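Local coordinates for protein metazoan TIR-STING fusion (Crassostrea gigas, PDB 6WT6) that joins a TIR domain to a STING-type ligand-binding domain in one chain and is probably a member of the STING family of innate immune receptors, at residues Lys215-Pro221 and Phe275-Ile280; Pro221-Arg225 and Lys302-Ser306; Ile237-Leu243 and Lys259-Ser264; Asp272-Ala276 and Ile350-Leu354. One frame throughout, in Å; residues are numbered along the deposited sequence.

Overall arrangement
Three of the four contacts build one mixed sheet in the STING domain and its helix cover. Interaction 1 pairs the parallel strands 212-221 and 272-279. Interaction 3 adds the antiparallel strands 238-243 and 260-266. The two meet where Y263 N lies 2.9 Å from F275 O, a probable hydrogen bond, and their centres are about 11 Å apart. Interaction 4 lays helix 341-356 on the sheet; it shares F275 and A276 with interaction 1, with centres about 12 Å apart. Interaction 2 follows strand 212-221 out of the sheet through P221 and meets helix 299-319. It lies about 12 Å from interactions 3 and 4 between nearest atoms.

Interaction 1 (Lys215-Pro221 and Phe275-Ile280)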
loop_
_atom_site.group_PDB
_atom_site.type_symbol
_atom_site.label_atom_id
_atom_site.label_comp_id
_atom_site.label_asym_id
_atom_site.label_seq_id
_atom_site.Cartn_x
_atom_site.Cartn_y
_atom_site.Cartn_z
ATOM N N LYS A 215 -9.826 23.920 -9.846
ATOM C CA LYS A 215 -9.284 22.679 -9.320
ATOM C C LYS A 215 -8.659 22.874 -7.941
ATOM O O LYS A 215 -8.311 23.983 -7.527
ATOM C CB LYS A 215 -8.241 22.096 -10.276
ATOM C CG LYS A 215 -8.778 21.708 -11.651
ATOM C CD LYS A 215 -7.701 21.007 -12.468
ATOM C CE LYS A 215 -8.200 20.625 -13.852
ATOM N NZ LYS A 215 -8.599 21.816 -14.661
ATOM N N LEU A 216 -8.532 21.759 -7.226
ATOM C CA LEU A 216 -7.791 21.701 -5.975
ATOM C C LEU A 216 -6.352 21.312 -6.290
ATOM O O LEU A 216 -6.104 20.236 -6.846
ATOM C CB LEU A 216 -8.427 20.690 -5.021
ATOM C CG LEU A 216 -7.687 20.440 -3.705
ATOM C CD1 LEU A 216 -7.641 21.712 -2.869
ATOM C CD2 LEU A 216 -8.330 19.299 -2.931
ATOM N N PHE A 217 -5.410 22.185 -5.953
ATOM C CA PHE A 217 -4.002 21.941 -6.237
ATOM C C PHE A 217 -3.386 21.158 -5.084
ATOM O O PHE A 217 -3.422 21.604 -3.932
ATOM C CB PHE A 217 -3.265 23.257 -6.483
ATOM C CG PHE A 217 -3.605 23.891 -7.800
ATOM C CD1 PHE A 217 -2.747 23.775 -8.882
ATOM C CD2 PHE A 217 -4.799 24.572 -7.969
ATOM C CE1 PHE A 217 -3.063 24.343 -10.099
ATOM C CE2 PHE A 217 -5.124 25.143 -9.187
ATOM C CZ PHE A 217 -4.252 25.030 -10.253
ATOM N N LEU A 218 -2.844 19.985 -5.394
ATOM C CA LEU A 218 -2.276 19.075 -4.408
ATOM C C LEU A 218 -0.762 19.096 -4.553
ATOM O O LEU A 218 -0.232 18.781 -5.624
ATOM C CB LEU A 218 -2.820 17.660 -4.598
ATOM C CG LEU A 218 -4.335 17.485 -4.507
ATOM C CD1 LEU A 218 -4.724 16.116 -5.028
ATOM C CD2 LEU A 218 -4.815 17.683 -3.069
ATOM N N PHE A 219 -0.070 19.467 -3.482
ATOM C CA PHE A 219 1.357 19.745 -3.545
ATOM C C PHE A 219 2.156 18.514 -3.146
ATOM O O PHE A 219 1.883 17.890 -2.114
ATOM C CB PHE A 219 1.709 20.949 -2.671
ATOM C CG PHE A 219 1.192 22.244 -3.223
ATOM C CD1 PHE A 219 1.948 22.979 -4.123
ATOM C CD2 PHE A 219 -0.070 22.705 -2.883
ATOM C CE1 PHE A 219 1.464 24.163 -4.649
ATOM C CE2 PHE A 219 -0.556 23.890 -3.406
ATOM C CZ PHE A 219 0.210 24.618 -4.291
ATOM N N PHE A 220 3.147 18.181 -3.971
ATOM C CA PHE A 220 3.915 16.942 -3.868
ATOM C C PHE A 220 5.391 17.320 -3.917
ATOM O O PHE A 220 6.033 17.227 -4.973
ATOM C CB PHE A 220 3.526 15.983 -5.000
ATOM C CG PHE A 220 3.961 14.552 -4.796
ATOM C CD1 PHE A 220 5.177 14.239 -4.199
ATOM C CD2 PHE A 220 3.150 13.513 -5.228
ATOM C CE1 PHE A 220 5.564 12.919 -4.027
ATOM C CE2 PHE A 220 3.531 12.196 -5.062
ATOM C CZ PHE A 220 4.739 11.897 -4.458
ATOM N N PRO A 221 5.958 17.763 -2.796
ATOM C CA PRO A 221 7.401 18.027 -2.758
ATOM C C PRO A 221 8.192 16.736 -2.916
ATOM O O PRO A 221 7.837 15.699 -2.353
ATOM C CB PRO A 221 7.612 18.646 -1.371
ATOM C CG PRO A 221 6.479 18.106 -0.551
ATOM C CD PRO A 221 5.312 18.019 -1.497
ATOM N N PHE A 275 -6.169 30.218 -5.218
ATOM C CA PHE A 275 -6.231 28.780 -5.421
ATOM C C PHE A 275 -6.564 28.092 -4.108
ATOM O O PHE A 275 -6.160 28.546 -3.032
ATOM C CB PHE A 275 -4.908 28.240 -5.983
ATOM C CG PHE A 275 -3.724 28.422 -5.064
ATOM C CD1 PHE A 275 -3.048 29.635 -5.001
ATOM C CD2 PHE A 275 -3.275 27.373 -4.277
ATOM C CE1 PHE A 275 -1.954 29.796 -4.162
ATOM C CE2 PHE A 275 -2.180 27.527 -3.439
ATOM C CZ PHE A 275 -1.519 28.740 -3.382
ATOM N N ALA A 276 -7.322 27.003 -4.211
ATOM C CA ALA A 276 -7.424 26.055 -3.113
ATOM C C ALA A 276 -6.255 25.090 -3.206
ATOM O O ALA A 276 -5.999 24.516 -4.268
ATOM C CB ALA A 276 -8.749 25.299 -3.163
ATOM N N GLY A 277 -5.533 24.920 -2.112
ATOM C CA GLY A 277 -4.324 24.118 -2.148
ATOM C C GLY A 277 -4.018 23.484 -0.809
ATOM O O GLY A 277 -4.366 24.013 0.253
ATOM N N GLU A 278 -3.344 22.341 -0.869
ATOM C CA GLU A 278 -2.891 21.646 0.325
ATOM C C GLU A 278 -1.844 20.622 -0.086
ATOM O O GLU A 278 -1.710 20.281 -1.264
ATOM C CB GLU A 278 -4.056 20.975 1.056
ATOM C CG GLU A 278 -4.754 19.900 0.233
ATOM C CD GLU A 278 -6.092 19.489 0.823
ATOM O OE1 GLU A 278 -6.790 20.367 1.369
ATOM O OE2 GLU A 278 -6.440 18.290 0.745
ATOM N N TYR A 279 -1.093 20.147 0.902
ATOM C CA TYR A 279 -0.174 19.046 0.669
ATOM C C TYR A 279 -0.942 17.735 0.544
ATOM O O TYR A 279 -2.025 17.568 1.107
ATOM C CB TYR A 279 0.840 18.937 1.812
ATOM C CG TYR A 279 1.911 20.010 1.838
ATOM C CD1 TYR A 279 3.029 19.921 1.021
ATOM C CD2 TYR A 279 1.816 21.093 2.701
ATOM C CE1 TYR A 279 4.011 20.887 1.048
ATOM C CE2 TYR A 279 2.793 22.069 2.734
ATOM C CZ TYR A 279 3.891 21.960 1.908
ATOM O OH TYR A 279 4.870 22.924 1.941
ATOM N N ILE A 280 -0.373 16.804 -0.219
ATOM C CA ILE A 280 -0.791 15.404 -0.180
ATOM C C ILE A 280 -0.181 14.818 1.091
ATOM O O ILE A 280 0.996 14.450 1.114
ATOM C CB ILE A 280 -0.349 14.635 -1.427
ATOM C CG1 ILE A 280 -0.841 15.338 -2.691
ATOM C CG2 ILE A 280 -0.860 13.203 -1.374
ATOM C CD1 ILE A 280 -0.498 14.604 -3.970
HETATM O O HOH W 1 -7.914 26.871 -7.339
#
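Strands 216-221 and 275-279 run parallel, 29° apart, with their axes 4.7 Å apart at the closest approach. The key hollow is at G277. It has no side chain, and the edge of the F219 ring sits over it, with F219 CE2 4.0 Å from G277 CA. A CB on G277 would collide with that ring. The same ring reaches on to F275, where F219 CZ is 3.9 Å from F275 CE2. F217 lies beside F275 on this face, and Y279 touches the CB of F219.

L216, L218, A276 and E278 occupy the other face. The small A276 takes L216 CD1 against its CB at 3.8 Å. I280 packs beside L218, with I280 CG1 3.6 Å from L218 CB. Helix 176-204 covers this face.

The ladder has four bonds: F217 N to A276 O at 2.9 Å, E278 N to F217 O at 3.2 Å, F219 N to E278 O at 2.9 Å and I280 N to F219 O at 3.1 Å. At the K215 end a water donates to K215 O and accepts from A276 N. These are inner strands of the mixed sheet. The chemistry implies a buried joint: the ladder pairs the facing backbone groups, L216, L218 and F220 bond on to strand 327-332, and the side chains on both faces are mostly apolar; E278, the acidic exception, hydrogen-bonds to Y187.

Interaction 2 (Pro221-Arg225 and Lys302-Ser306)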
loop_
_atom_site.group_PDB
_atom_site.type_symbol
_atom_site.label_atom_id
_atom_site.label_comp_id
_atom_site.label_asym_id
_atom_site.label_seq_id
_atom_site.Cartn_x
_atom_site.Cartn_y
_atom_site.Cartn_z
ATOM N N PRO A 221 5.958 17.763 -2.796
ATOM C CA PRO A 221 7.401 18.027 -2.758
ATOM C C PRO A 221 8.192 16.736 -2.916
ATOM O O PRO A 221 7.837 15.699 -2.353
ATOM C CB PRO A 221 7.612 18.646 -1.371
ATOM C CG PRO A 221 6.479 18.106 -0.551
ATOM C CD PRO A 221 5.312 18.019 -1.497
ATOM N N GLN A 222 9.284 16.812 -3.688
ATOM C CA GLN A 222 10.054 15.608 -3.990
ATOM C C GLN A 222 10.633 14.971 -2.733
ATOM O O GLN A 222 10.787 13.747 -2.674
ATOM C CB GLN A 222 11.176 15.929 -4.977
ATOM C CG GLN A 222 12.009 14.716 -5.367
ATOM C CD GLN A 222 13.066 15.039 -6.400
ATOM O OE1 GLN A 222 13.187 16.178 -6.843
ATOM N NE2 GLN A 222 13.839 14.034 -6.790
ATOM N N SER A 223 10.973 15.773 -1.726
ATOM C CA SER A 223 11.495 15.190 -0.496
ATOM C C SER A 223 10.414 14.500 0.320
ATOM O O SER A 223 10.749 13.808 1.289
ATOM C CB SER A 223 12.163 16.260 0.364
ATOM O OG SER A 223 11.184 17.041 1.028
ATOM N N CYS A 224 9.143 14.687 -0.046
ATOM C CA CYS A 224 7.958 14.191 0.651
ATOM C C CYS A 224 7.757 14.845 2.012
ATOM O O CYS A 224 6.870 14.421 2.766
ATOM C CB CYS A 224 7.986 12.665 0.800
ATOM S SG CYS A 224 8.150 11.816 -0.787
ATOM N N ARG A 225 8.552 15.860 2.352
ATOM C CA ARG A 225 8.340 16.611 3.582
ATOM C C ARG A 225 7.141 17.530 3.414
ATOM O O ARG A 225 7.149 18.425 2.563
ATOM C CB ARG A 225 9.577 17.430 3.936
ATOM C CG ARG A 225 10.703 16.642 4.545
ATOM C CD ARG A 225 11.910 17.527 4.822
ATOM N NE ARG A 225 12.401 18.181 3.613
ATOM C CZ ARG A 225 13.333 19.129 3.604
ATOM N NH1 ARG A 225 13.880 19.533 4.744
ATOM N NH2 ARG A 225 13.718 19.675 2.457
ATOM N N LYS A 302 12.688 6.050 -1.689
ATOM C CA LYS A 302 11.704 7.092 -1.419
ATOM C C LYS A 302 11.226 7.732 -2.718
ATOM O O LYS A 302 10.030 7.995 -2.886
ATOM C CB LYS A 302 12.288 8.146 -0.478
ATOM C CG LYS A 302 11.276 9.206 -0.067
ATOM C CD LYS A 302 11.847 10.231 0.894
ATOM C CE LYS A 302 12.786 11.197 0.190
ATOM N NZ LYS A 302 13.202 12.309 1.094
ATOM N N TYR A 303 12.143 7.962 -3.658
ATOM C CA TYR A 303 11.758 8.534 -4.944
ATOM C C TYR A 303 10.971 7.535 -5.783
ATOM O O TYR A 303 9.965 7.895 -6.403
ATOM C CB TYR A 303 12.999 9.008 -5.699
ATOM C CG TYR A 303 13.743 10.135 -5.018
ATOM C CD1 TYR A 303 13.069 11.068 -4.244
ATOM C CD2 TYR A 303 15.118 10.264 -5.152
ATOM C CE1 TYR A 303 13.739 12.098 -3.623
ATOM C CE2 TYR A 303 15.801 11.296 -4.530
ATOM C CZ TYR A 303 15.104 12.209 -3.767
ATOM O OH TYR A 303 15.765 13.239 -3.145
ATOM N N VAL A 304 11.411 6.275 -5.812
ATOM C CA VAL A 304 10.731 5.261 -6.615
ATOM C C VAL A 304 9.325 5.008 -6.081
ATOM O O VAL A 304 8.347 4.999 -6.841
ATOM C CB VAL A 304 11.561 3.966 -6.660
ATOM C CG1 VAL A 304 10.726 2.821 -7.212
ATOM C CG2 VAL A 304 12.814 4.173 -7.498
ATOM N N GLN A 305 9.209 4.789 -4.767
ATOM C CA GLN A 305 7.901 4.581 -4.149
ATOM C C GLN A 305 6.969 5.758 -4.411
ATOM O O GLN A 305 5.785 5.568 -4.717
ATOM C CB GLN A 305 8.056 4.360 -2.643
ATOM C CG GLN A 305 8.796 3.087 -2.251
ATOM C CD GLN A 305 7.888 1.882 -2.109
ATOM O OE1 GLN A 305 6.741 1.894 -2.556
ATOM N NE2 GLN A 305 8.399 0.834 -1.472
ATOM N N SER A 306 7.486 6.986 -4.308
ATOM C CA SER A 306 6.625 8.156 -4.444
ATOM C C SER A 306 6.191 8.391 -5.890
ATOM O O SER A 306 5.132 8.986 -6.120
ATOM C CB SER A 306 7.327 9.394 -3.883
ATOM O OG SER A 306 8.547 9.640 -4.552
HETATM O O HOH W 2 9.723 11.870 -4.747
#
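A type I beta turn from P221 to C224 leaves strand 212-221 and rests on helix 299-319. The turn is closed by C224 N to P221 O at 2.8 Å. An ST turn at S223 overlaps it: S223 OG accepts from R225 N at 3.2 Å. It also accepts from R225 NE at 3.1 Å, and it is hydrogen-bonded to D334 outside the contact.

The polar link to the helix is K302. Its NZ donates to S223 O at 2.9 Å, and it also forms a salt bridge with E290 on helix 284-291. The amine thus ties the turn to two helices. Here the chain leaves the central sheet of the STING ligand-binding domain, and the turn is held against helix 299-319 by the lysine.

Next to it, C224 points toward the helix. C224 SG is 4.0 Å from S306 CB and 4.1 Å from K302 CG, so the sulfur sits between two residues one helical turn apart. On the more open side, Q222 lies along Y303. Q222 CG is 3.6 Å from Y303 CE1, and Q222 NE2 lies over one face of the ring. Y303 also packs on F103 of the second subunit. A water donates to Q222 O at 3.0 Å and to S306 OG at 2.5 Å, bridging the turn and the helix beside C224.

Interaction 3 (Ile237-Leu243 and Lys259-Ser264); sequences IKHRGHL and KNTIYS
Strands 238-243 and 260-264 are antiparallel at 151°, with axes 4.2 Å apart at closest approach. K259 CA lies 3.2 Å from L243 O. N260 and L243 form a hydrogen-bonded pair: L243 N to N260 O 2.6 Å, N260 N to L243 O 3.3 Å. T261 faces H242, a non-hydrogen-bonded pair, CA to CA 4.1 Å. A beta bulge at R240 and G241 lies opposite I262: I262 O takes R240 N at 2.8 Å, and I262 N gives to G241 O at 3.0 Å. R240 has phi/psi -128/19; G241 has 109/-152, which calls for glycine. I262 CD1 touches L243 CG at 3.7 Å. Strand 238-243 edges the mixed STING-domain sheet, with 260-266 next inside; L243 and I262 pack on W202 of helix 176-204. Y263 (chi1 m) pairs with H239 (chi1 -96°), CA to CA 4.7 Å; its ring edge meets the H239 ring face, T-shaped, centroids 4.6 Å, planes 59°. S264 pairs with K238: S264 N to K238 O 2.9 Å, K238 N to S264 O 3.2 Å.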
loop_
_atom_site.group_PDB
_atom_site.type_symbol
_atom_site.label_atom_id
_atom_site.label_comp_id
_atom_site.label_asym_id
_atom_site.label_seq_id
_atom_site.Cartn_x
_atom_site.Cartn_y
_atom_site.Cartn_z
ATOM N N ILE A 237 2.762 34.095 -0.044
ATOM C CA ILE A 237 1.565 33.266 -0.159
ATOM C C ILE A 237 0.682 33.571 1.044
ATOM O O ILE A 237 1.092 33.358 2.192
ATOM C CB ILE A 237 1.922 31.773 -0.219
ATOM C CG1 ILE A 237 2.952 31.510 -1.323
ATOM C CG2 ILE A 237 0.670 30.934 -0.426
ATOM C CD1 ILE A 237 3.547 30.111 -1.283
ATOM N N LYS A 238 -0.527 34.075 0.793
ATOM C CA LYS A 238 -1.375 34.637 1.837
ATOM C C LYS A 238 -2.622 33.790 2.049
ATOM O O LYS A 238 -3.317 33.445 1.088
ATOM C CB LYS A 238 -1.782 36.072 1.495
ATOM C CG LYS A 238 -0.621 37.037 1.332
ATOM C CD LYS A 238 -1.128 38.463 1.187
ATOM C CE LYS A 238 0.003 39.447 0.915
ATOM N NZ LYS A 238 -0.486 40.858 0.917
ATOM N N HIS A 239 -2.910 33.476 3.311
ATOM C CA HIS A 239 -4.173 32.843 3.665
ATOM C C HIS A 239 -5.337 33.761 3.309
ATOM O O HIS A 239 -5.324 34.950 3.639
ATOM C CB HIS A 239 -4.197 32.517 5.159
ATOM C CG HIS A 239 -3.799 31.113 5.486
ATOM N ND1 HIS A 239 -2.495 30.745 5.742
ATOM C CD2 HIS A 239 -4.539 29.985 5.612
ATOM C CE1 HIS A 239 -2.449 29.450 6.005
ATOM N NE2 HIS A 239 -3.676 28.965 5.930
ATOM N N ARG A 240 -6.351 33.205 2.635
ATOM C CA ARG A 240 -7.498 33.987 2.185
ATOM C C ARG A 240 -8.824 33.371 2.615
ATOM O O ARG A 240 -9.865 33.685 2.029
ATOM C CB ARG A 240 -7.484 34.152 0.664
ATOM C CG ARG A 240 -6.304 34.935 0.120
ATOM C CD ARG A 240 -6.266 36.366 0.642
ATOM N NE ARG A 240 -5.247 37.158 -0.046
ATOM C CZ ARG A 240 -4.952 38.423 0.239
ATOM N NH1 ARG A 240 -5.592 39.060 1.208
ATOM N NH2 ARG A 240 -4.011 39.053 -0.448
ATOM N N GLY A 241 -8.819 32.501 3.616
ATOM C CA GLY A 241 -10.044 31.852 4.025
ATOM C C GLY A 241 -10.066 30.384 3.665
ATOM O O GLY A 241 -9.014 29.744 3.563
ATOM N N HIS A 242 -11.264 29.839 3.456
ATOM C CA HIS A 242 -11.398 28.408 3.222
ATOM C C HIS A 242 -12.705 28.115 2.502
ATOM O O HIS A 242 -13.566 28.984 2.345
ATOM C CB HIS A 242 -11.310 27.634 4.541
ATOM C CG HIS A 242 -12.115 28.242 5.647
ATOM N ND1 HIS A 242 -13.493 28.273 5.634
ATOM C CD2 HIS A 242 -11.736 28.842 6.799
ATOM C CE1 HIS A 242 -13.929 28.864 6.732
ATOM N NE2 HIS A 242 -12.882 29.218 7.457
ATOM N N LEU A 243 -12.829 26.856 2.049
ATOM C CA LEU A 243 -14.023 26.285 1.441
ATOM C C LEU A 243 -14.780 25.472 2.475
ATOM O O LEU A 243 -14.159 24.673 3.192
ATOM C CB LEU A 243 -13.657 25.385 0.263
ATOM C CG LEU A 243 -13.074 25.991 -1.013
ATOM C CD1 LEU A 243 -12.691 24.877 -1.972
ATOM C CD2 LEU A 243 -14.062 26.940 -1.663
ATOM N N LYS A 259 -12.826 21.292 5.526
ATOM C CA LYS A 259 -12.528 22.652 5.089
ATOM C C LYS A 259 -11.206 22.722 4.328
ATOM O O LYS A 259 -10.148 22.390 4.868
ATOM C CB LYS A 259 -12.493 23.603 6.287
ATOM C CG LYS A 259 -13.807 23.720 7.047
ATOM C CD LYS A 259 -13.628 24.548 8.317
ATOM C CE LYS A 259 -12.802 23.812 9.368
ATOM N NZ LYS A 259 -13.572 22.713 10.022
ATOM N N ASN A 260 -11.272 23.154 3.071
ATOM C CA ASN A 260 -10.095 23.330 2.230
ATOM C C ASN A 260 -9.705 24.799 2.189
ATOM O O ASN A 260 -10.567 25.675 2.086
ATOM C CB ASN A 260 -10.356 22.821 0.812
ATOM C CG ASN A 260 -10.577 21.332 0.763
ATOM O OD1 ASN A 260 -9.646 20.563 0.530
ATOM N ND2 ASN A 260 -11.814 20.911 0.994
ATOM N N THR A 261 -8.404 25.061 2.245
ATOM C CA THR A 261 -7.903 26.415 2.440
ATOM C C THR A 261 -7.671 27.134 1.113
ATOM O O THR A 261 -7.244 26.529 0.125
ATOM C CB THR A 261 -6.609 26.376 3.251
ATOM O OG1 THR A 261 -6.836 25.629 4.452
ATOM C CG2 THR A 261 -6.169 27.776 3.628
ATOM N N ILE A 262 -7.951 28.438 1.105
ATOM C CA ILE A 262 -7.745 29.292 -0.058
ATOM C C ILE A 262 -6.533 30.176 0.192
ATOM O O ILE A 262 -6.408 30.788 1.261
ATOM C CB ILE A 262 -8.986 30.147 -0.359
ATOM C CG1 ILE A 262 -10.232 29.261 -0.444
ATOM C CG2 ILE A 262 -8.789 30.914 -1.657
ATOM C CD1 ILE A 262 -10.149 28.211 -1.525
ATOM N N TYR A 263 -5.645 30.243 -0.788
ATOM C CA TYR A 263 -4.474 31.098 -0.718
ATOM C C TYR A 263 -4.475 32.063 -1.894
ATOM O O TYR A 263 -5.201 31.882 -2.877
ATOM C CB TYR A 263 -3.174 30.285 -0.719
ATOM C CG TYR A 263 -3.036 29.327 0.441
ATOM C CD1 TYR A 263 -2.451 29.730 1.632
ATOM C CD2 TYR A 263 -3.483 28.014 0.341
ATOM C CE1 TYR A 263 -2.316 28.860 2.693
ATOM C CE2 TYR A 263 -3.351 27.135 1.400
ATOM C CZ TYR A 263 -2.764 27.565 2.572
ATOM O OH TYR A 263 -2.627 26.703 3.633
ATOM N N SER A 264 -3.649 33.097 -1.771
ATOM C CA SER A 264 -3.414 34.058 -2.835
ATOM C C SER A 264 -1.932 34.081 -3.181
ATOM O O SER A 264 -1.073 33.799 -2.339
ATOM C CB SER A 264 -3.870 35.463 -2.428
ATOM O OG SER A 264 -3.949 36.321 -3.551
#

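Interaction 4 (Asp272-Ala276 and Ile350-Leu354)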
loop_
_atom_site.group_PDB
_atom_site.type_symbol
_atom_site.label_atom_id
_atom_site.label_comp_id
_atom_site.label_asym_id
_atom_site.label_seq_id
_atom_site.Cartn_x
_atom_site.Cartn_y
_atom_site.Cartn_z
ATOM N N ASP A 272 -3.128 39.319 -8.374
ATOM C CA ASP A 272 -3.319 38.256 -7.396
ATOM C C ASP A 272 -4.066 37.100 -8.041
ATOM O O ASP A 272 -5.073 37.306 -8.731
ATOM C CB ASP A 272 -4.088 38.757 -6.171
ATOM C CG ASP A 272 -3.312 39.792 -5.380
ATOM O OD1 ASP A 272 -2.095 39.906 -5.604
ATOM O OD2 ASP A 272 -3.933 40.527 -4.577
ATOM N N TYR A 273 -3.569 35.886 -7.812
ATOM C CA TYR A 273 -4.211 34.664 -8.268
ATOM C C TYR A 273 -4.558 33.816 -7.056
ATOM O O TYR A 273 -3.736 33.663 -6.145
ATOM C CB TYR A 273 -3.302 33.898 -9.230
ATOM C CG TYR A 273 -3.308 34.462 -10.630
ATOM C CD1 TYR A 273 -2.490 35.532 -10.975
ATOM C CD2 TYR A 273 -4.149 33.940 -11.606
ATOM C CE1 TYR A 273 -2.499 36.058 -12.259
ATOM C CE2 TYR A 273 -4.168 34.458 -12.890
ATOM C CZ TYR A 273 -3.339 35.517 -13.211
ATOM O OH TYR A 273 -3.354 36.034 -14.488
ATOM N N PHE A 274 -5.774 33.279 -7.047
ATOM C CA PHE A 274 -6.300 32.528 -5.920
ATOM C C PHE A 274 -6.356 31.040 -6.246
ATOM O O PHE A 274 -6.569 30.640 -7.395
ATOM C CB PHE A 274 -7.701 33.020 -5.539
ATOM C CG PHE A 274 -7.733 34.421 -4.992
ATOM C CD1 PHE A 274 -7.780 35.510 -5.847
ATOM C CD2 PHE A 274 -7.739 34.648 -3.624
ATOM C CE1 PHE A 274 -7.819 36.803 -5.351
ATOM C CE2 PHE A 274 -7.781 35.942 -3.120
ATOM C CZ PHE A 274 -7.819 37.020 -3.987
ATOM N N PHE A 275 -6.169 30.218 -5.218
ATOM C CA PHE A 275 -6.231 28.780 -5.421
ATOM C C PHE A 275 -6.564 28.092 -4.108
ATOM O O PHE A 275 -6.160 28.546 -3.032
ATOM C CB PHE A 275 -4.908 28.240 -5.983
ATOM C CG PHE A 275 -3.724 28.422 -5.064
ATOM C CD1 PHE A 275 -3.048 29.635 -5.001
ATOM C CD2 PHE A 275 -3.275 27.373 -4.277
ATOM C CE1 PHE A 275 -1.954 29.796 -4.162
ATOM C CE2 PHE A 275 -2.180 27.527 -3.439
ATOM C CZ PHE A 275 -1.519 28.740 -3.382
ATOM N N ALA A 276 -7.322 27.003 -4.211
ATOM C CA ALA A 276 -7.424 26.055 -3.113
ATOM C C ALA A 276 -6.255 25.090 -3.206
ATOM O O ALA A 276 -5.999 24.516 -4.268
ATOM C CB ALA A 276 -8.749 25.299 -3.163
ATOM N N ILE A 350 -1.549 27.797 -11.974
ATOM C CA ILE A 350 -2.897 28.359 -12.002
ATOM C C ILE A 350 -3.246 28.841 -13.404
ATOM O O ILE A 350 -4.349 28.591 -13.907
ATOM C CB ILE A 350 -3.024 29.494 -10.970
ATOM C CG1 ILE A 350 -2.902 28.948 -9.546
ATOM C CG2 ILE A 350 -4.341 30.235 -11.150
ATOM C CD1 ILE A 350 -2.972 30.020 -8.485
ATOM N N LYS A 351 -2.312 29.538 -14.056
ATOM C CA LYS A 351 -2.567 30.041 -15.403
ATOM C C LYS A 351 -2.696 28.900 -16.404
ATOM O O LYS A 351 -3.510 28.971 -17.332
ATOM C CB LYS A 351 -1.454 31.005 -15.817
ATOM C CG LYS A 351 -1.415 32.284 -14.996
ATOM C CD LYS A 351 -0.223 33.155 -15.363
ATOM C CE LYS A 351 -0.228 34.446 -14.561
ATOM N NZ LYS A 351 0.906 35.344 -14.921
ATOM N N ASN A 352 -1.908 27.836 -16.229
ATOM C CA ASN A 352 -2.017 26.681 -17.113
ATOM C C ASN A 352 -3.391 26.030 -17.003
ATOM O O ASN A 352 -3.980 25.623 -18.012
ATOM C CB ASN A 352 -0.912 25.675 -16.787
ATOM C CG ASN A 352 -0.901 24.492 -17.731
ATOM O OD1 ASN A 352 -0.761 24.654 -18.942
ATOM N ND2 ASN A 352 -1.022 23.291 -17.178
ATOM N N GLN A 353 -3.923 25.930 -15.783
ATOM C CA GLN A 353 -5.222 25.299 -15.603
ATOM C C GLN A 353 -6.355 26.187 -16.103
ATOM O O GLN A 353 -7.376 25.675 -16.575
ATOM C CB GLN A 353 -5.429 24.935 -14.134
ATOM C CG GLN A 353 -4.457 23.886 -13.629
ATOM C CD GLN A 353 -4.477 22.624 -14.470
ATOM O OE1 GLN A 353 -5.539 22.157 -14.892
ATOM N NE2 GLN A 353 -3.298 22.067 -14.727
ATOM N N LEU A 354 -6.196 27.512 -16.018
ATOM C CA LEU A 354 -7.222 28.408 -16.540
ATOM C C LEU A 354 -7.323 28.317 -18.057
ATOM O O LEU A 354 -8.415 28.475 -18.614
ATOM C CB LEU A 354 -6.943 29.846 -16.105
ATOM C CG LEU A 354 -7.239 30.189 -14.642
ATOM C CD1 LEU A 354 -6.609 31.516 -14.255
ATOM C CD2 LEU A 354 -8.738 30.237 -14.402
#
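Side-chain rotamers decide how strand 272-276 meets helix 350-354. The axes cross at 79° and come no closer than 10.2 Å, so the gap is filled by side chains.

I350 and Y273 carry most of the contact. The chi1 of I350 is m and chi2 is t, an extended form that carries CD1 toward the strand. I350 CD1 lies 3.5 Å from F275 CD1 and 3.8 Å from F274 O. Its CG2 meets Y273 CD2 at 3.7 Å. I350 is thus set between two aromatic rings of the strand.

Those rings have different rotamers. Y273 has chi1 m at -79°, and F275 has chi1 p at 63°. F274 between them points away from the helix, as strand alternation requires. Y273 also meets L354, with Y273 CE2 4.1 Å from L354 CD1 near the ring plane. L354 is one helical turn after I350, and L354 N hydrogen-bonds to I350 O at 3.0 Å.

K351 has chi1 m and chi2 to chi4 all t, so the chain is straight beyond CB. Its CE passes 3.5 Å from Y273 OH, and its NZ goes on to a salt bridge with D267. Q353 faces strand 212-221 and hydrogen-bonds to K215 through OE1.

The contact joins the C-terminal part of the STING domain to its central sheet. A helix laid across a mixed sheet, with apolar side chains between, is the alpha/beta layering of this fold.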